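Local coordinates for glycerophosphodiester phosphodiesterase (Parabacteroides distasonis, PDB 3NO3), which belongs to the glycerophosphodiester phosphodiesterase family, adopts a TIM-barrel fold and carries a bound magnesium ion, at residues A[43-51]-A[112-120]. Sequence-based numbering, arbitrary orientation.
Sequences HLTADNVLV and RNRDAARLS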
loop_
_atom_site.group_PDB
_atom_site.type_symbol
_atom_site.label_atom_id
_atom_site.label_comp_id
_atom_site.label_asym_id
_atom_site.label_seq_id
_atom_site.Cartn_x
_atom_site.Cartn_y
_atom_site.Cartn_z
ATOM N N HIS A 43 2.353 -4.231 -10.664
ATOM C CA HIS A 43 2.195 -3.951 -12.099
ATOM C C HIS A 43 1.652 -5.193 -12.828
ATOM O O HIS A 43 1.931 -6.326 -12.433
ATOM C CB HIS A 43 3.529 -3.705 -12.764
ATOM C CG HIS A 43 4.325 -2.575 -12.221
ATOM N ND1 HIS A 43 4.371 -1.348 -12.838
ATOM C CD2 HIS A 43 5.206 -2.518 -11.193
ATOM C CE1 HIS A 43 5.197 -0.561 -12.172
ATOM N NE2 HIS A 43 5.707 -1.242 -11.161
ATOM N N LEU A 44 0.979 -4.944 -13.933
ATOM C CA LEU A 44 0.539 -5.899 -14.920
ATOM C C LEU A 44 1.540 -5.873 -16.105
ATOM O O LEU A 44 1.741 -4.818 -16.766
ATOM C CB LEU A 44 -0.891 -5.568 -15.401
ATOM C CG LEU A 44 -1.634 -6.665 -16.169
ATOM C CD1 LEU A 44 -1.890 -7.943 -15.292
ATOM C CD2 LEU A 44 -2.979 -6.076 -16.786
ATOM N N THR A 45 2.147 -7.030 -16.382
ATOM C CA THR A 45 3.051 -7.204 -17.528
ATOM C C THR A 45 2.222 -7.186 -18.836
ATOM O O THR A 45 0.988 -7.257 -18.790
ATOM C CB THR A 45 3.869 -8.499 -17.434
ATOM O OG1 THR A 45 2.995 -9.638 -17.604
ATOM C CG2 THR A 45 4.692 -8.595 -16.083
ATOM N N ALA A 46 2.909 -7.055 -19.972
ATOM C CA ALA A 46 2.295 -7.058 -21.307
ATOM C C ALA A 46 1.368 -8.258 -21.527
ATOM O O ALA A 46 0.276 -8.133 -22.127
ATOM C CB ALA A 46 3.406 -7.036 -22.416
ATOM N N ASP A 47 1.835 -9.410 -21.038
ATOM C CA ASP A 47 1.104 -10.671 -21.065
ATOM C C ASP A 47 0.239 -10.972 -19.835
ATOM O O ASP A 47 -0.100 -12.133 -19.586
ATOM C CB ASP A 47 2.062 -11.850 -21.443
ATOM C CG ASP A 47 3.120 -12.152 -20.409
ATOM O OD1 ASP A 47 3.539 -11.264 -19.622
ATOM O OD2 ASP A 47 3.567 -13.332 -20.377
ATOM N N ASN A 48 -0.162 -9.931 -19.108
ATOM C CA ASN A 48 -1.175 -9.987 -18.048
ATOM C C ASN A 48 -0.792 -10.837 -16.816
ATOM O O ASN A 48 -1.643 -11.422 -16.188
ATOM C CB ASN A 48 -2.561 -10.379 -18.580
ATOM C CG ASN A 48 -3.136 -9.368 -19.561
ATOM O OD1 ASN A 48 -2.583 -8.300 -19.789
ATOM N ND2 ASN A 48 -4.283 -9.708 -20.133
ATOM N N VAL A 49 0.493 -10.832 -16.468
ATOM C CA VAL A 49 0.993 -11.402 -15.223
ATOM C C VAL A 49 1.205 -10.251 -14.237
ATOM O O VAL A 49 1.777 -9.197 -14.583
ATOM C CB VAL A 49 2.274 -12.206 -15.420
ATOM C CG1 VAL A 49 2.815 -12.772 -14.049
ATOM C CG2 VAL A 49 2.077 -13.340 -16.447
ATOM N N LEU A 50 0.695 -10.424 -13.030
ATOM C CA LEU A 50 0.855 -9.422 -11.987
ATOM C C LEU A 50 2.166 -9.700 -11.248
ATOM O O LEU A 50 2.383 -10.795 -10.785
ATOM C CB LEU A 50 -0.360 -9.449 -11.030
ATOM C CG LEU A 50 -1.678 -8.945 -11.670
ATOM C CD1 LEU A 50 -2.838 -9.426 -10.853
ATOM C CD2 LEU A 50 -1.682 -7.397 -11.770
ATOM N N VAL A 51 2.996 -8.679 -11.113
ATOM C CA VAL A 51 4.305 -8.781 -10.427
ATOM C C VAL A 51 4.425 -7.646 -9.445
ATOM O O VAL A 51 3.698 -6.650 -9.564
ATOM C CB VAL A 51 5.468 -8.751 -11.442
ATOM C CG1 VAL A 51 5.377 -9.957 -12.425
ATOM C CG2 VAL A 51 5.485 -7.395 -12.255
ATOM N N ARG A 112 -6.682 0.064 -19.519
ATOM C CA ARG A 112 -5.634 -0.823 -18.974
ATOM C C ARG A 112 -5.593 -0.824 -17.460
ATOM O O ARG A 112 -5.410 -1.906 -16.831
ATOM C CB ARG A 112 -4.259 -0.502 -19.577
ATOM C CG ARG A 112 -3.171 -1.503 -19.307
ATOM C CD ARG A 112 -3.507 -2.909 -19.827
ATOM N NE ARG A 112 -2.335 -3.761 -19.757
ATOM C CZ ARG A 112 -2.365 -5.050 -20.038
ATOM N NH1 ARG A 112 -3.493 -5.628 -20.464
ATOM N NH2 ARG A 112 -1.255 -5.739 -19.954
ATOM N N ASN A 113 -5.800 0.344 -16.851
ATOM C CA ASN A 113 -5.973 0.409 -15.403
ATOM C C ASN A 113 -7.137 -0.420 -14.920
ATOM O O ASN A 113 -6.981 -1.122 -13.900
ATOM C CB ASN A 113 -6.088 1.837 -14.900
ATOM C CG ASN A 113 -4.740 2.522 -14.867
ATOM O OD1 ASN A 113 -3.949 2.217 -13.992
ATOM N ND2 ASN A 113 -4.462 3.413 -15.824
ATOM N N ARG A 114 -8.260 -0.396 -15.651
ATOM C CA ARG A 114 -9.400 -1.256 -15.293
ATOM C C ARG A 114 -9.103 -2.727 -15.384
ATOM O O ARG A 114 -9.487 -3.514 -14.486
ATOM C CB ARG A 114 -10.628 -0.950 -16.124
ATOM C CG ARG A 114 -11.207 0.386 -15.747
ATOM C CD ARG A 114 -12.627 0.609 -16.326
ATOM N NE ARG A 114 -12.551 1.354 -17.573
ATOM C CZ ARG A 114 -12.471 2.689 -17.707
ATOM N NH1 ARG A 114 -12.444 3.531 -16.656
ATOM N NH2 ARG A 114 -12.393 3.191 -18.927
ATOM N N ASP A 115 -8.422 -3.104 -16.465
ATOM C CA ASP A 115 -7.978 -4.484 -16.628
ATOM C C ASP A 115 -7.026 -4.949 -15.514
ATOM O O ASP A 115 -7.227 -6.033 -14.982
ATOM C CB ASP A 115 -7.356 -4.731 -17.977
ATOM C CG ASP A 115 -8.351 -4.604 -19.138
ATOM O OD1 ASP A 115 -9.559 -4.825 -19.002
ATOM O OD2 ASP A 115 -7.870 -4.255 -20.214
ATOM N N ALA A 116 -6.082 -4.107 -15.110
ATOM C CA ALA A 116 -5.137 -4.450 -14.047
ATOM C C ALA A 116 -5.869 -4.584 -12.703
ATOM O O ALA A 116 -5.592 -5.515 -11.911
ATOM C CB ALA A 116 -4.000 -3.412 -13.982
ATOM N N ALA A 117 -6.859 -3.712 -12.470
ATOM C CA ALA A 117 -7.662 -3.797 -11.258
ATOM C C ALA A 117 -8.561 -5.056 -11.223
ATOM O O ALA A 117 -8.617 -5.730 -10.202
ATOM C CB ALA A 117 -8.472 -2.537 -11.058
ATOM N N ARG A 118 -9.231 -5.354 -12.318
ATOM C CA ARG A 118 -10.005 -6.593 -12.416
ATOM C C ARG A 118 -9.134 -7.831 -12.145
ATOM O O ARG A 118 -9.512 -8.691 -11.342
ATOM C CB ARG A 118 -10.670 -6.710 -13.791
ATOM C CG ARG A 118 -11.627 -7.923 -13.895
ATOM C CD ARG A 118 -12.200 -8.210 -15.271
ATOM N NE ARG A 118 -11.130 -8.469 -16.240
ATOM C CZ ARG A 118 -10.634 -7.587 -17.116
ATOM N NH1 ARG A 118 -11.091 -6.319 -17.223
ATOM N NH2 ARG A 118 -9.645 -7.982 -17.919
ATOM N N LEU A 119 -7.964 -7.911 -12.792
ATOM C CA LEU A 119 -7.108 -9.089 -12.626
ATOM C C LEU A 119 -6.548 -9.177 -11.202
ATOM O O LEU A 119 -6.309 -10.278 -10.688
ATOM C CB LEU A 119 -6.007 -9.164 -13.679
ATOM C CG LEU A 119 -6.436 -9.440 -15.125
ATOM C CD1 LEU A 119 -5.255 -9.191 -16.099
ATOM C CD2 LEU A 119 -6.951 -10.814 -15.349
ATOM N N SER A 120 -6.294 -8.017 -10.584
ATOM C CA SER A 120 -5.855 -7.942 -9.202
ATOM C C SER A 120 -6.910 -8.507 -8.258
ATOM O O SER A 120 -6.616 -9.389 -7.452
ATOM C CB SER A 120 -5.541 -6.499 -8.778
ATOM O OG SER A 120 -4.380 -5.997 -9.407
HETATM O O HOH W 1 0.628 -3.757 -18.965
HETATM O O HOH W 2 -5.460 -7.859 -22.002
#
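Leu44 reaches from the end of its strand into the side of the helix that carries Arg112, Ala116 and Leu119. Leu44 CB lies 4.0 Å from Ala116 CB. A chi1 of -165° sets CG anti to the backbone N, and there Leu44 CG comes within 3.9 Å of Arg112 NH2. From CG the two methyls diverge: Leu44 CD1 meets Leu119 CD1 at 3.7 Å, while Leu44 CD2 sits over the centre of one face of the Arg112 guanidinium, 3.5 Å from Arg112 CZ. That same guanidinium turns its NH1 and NH2 end to Asn48, and both nitrogens donate to the one oxygen, OD1, each at 2.9 Å. The NH2 donor lies nearly in line with the C=O bond (173°), but the bonds are bent at hydrogen, and the amide and guanidinium planes stand 43° apart. One water links Arg112 NH2 to Leu44 O. Asn48 closes the type I turn begun at Thr45, so the arginine clasps the tip of the hairpin. From the second strand, Leu50 CD1 packs 3.6 Å from Leu119 O. The hairpin of strands 37-44 and 50-52 thus lies against helix 110-126 of the TIM barrel; Ala116 and Ser120 of that helix also touch strand 99-104, while Ala117 and Ser120 meet helix 140-149.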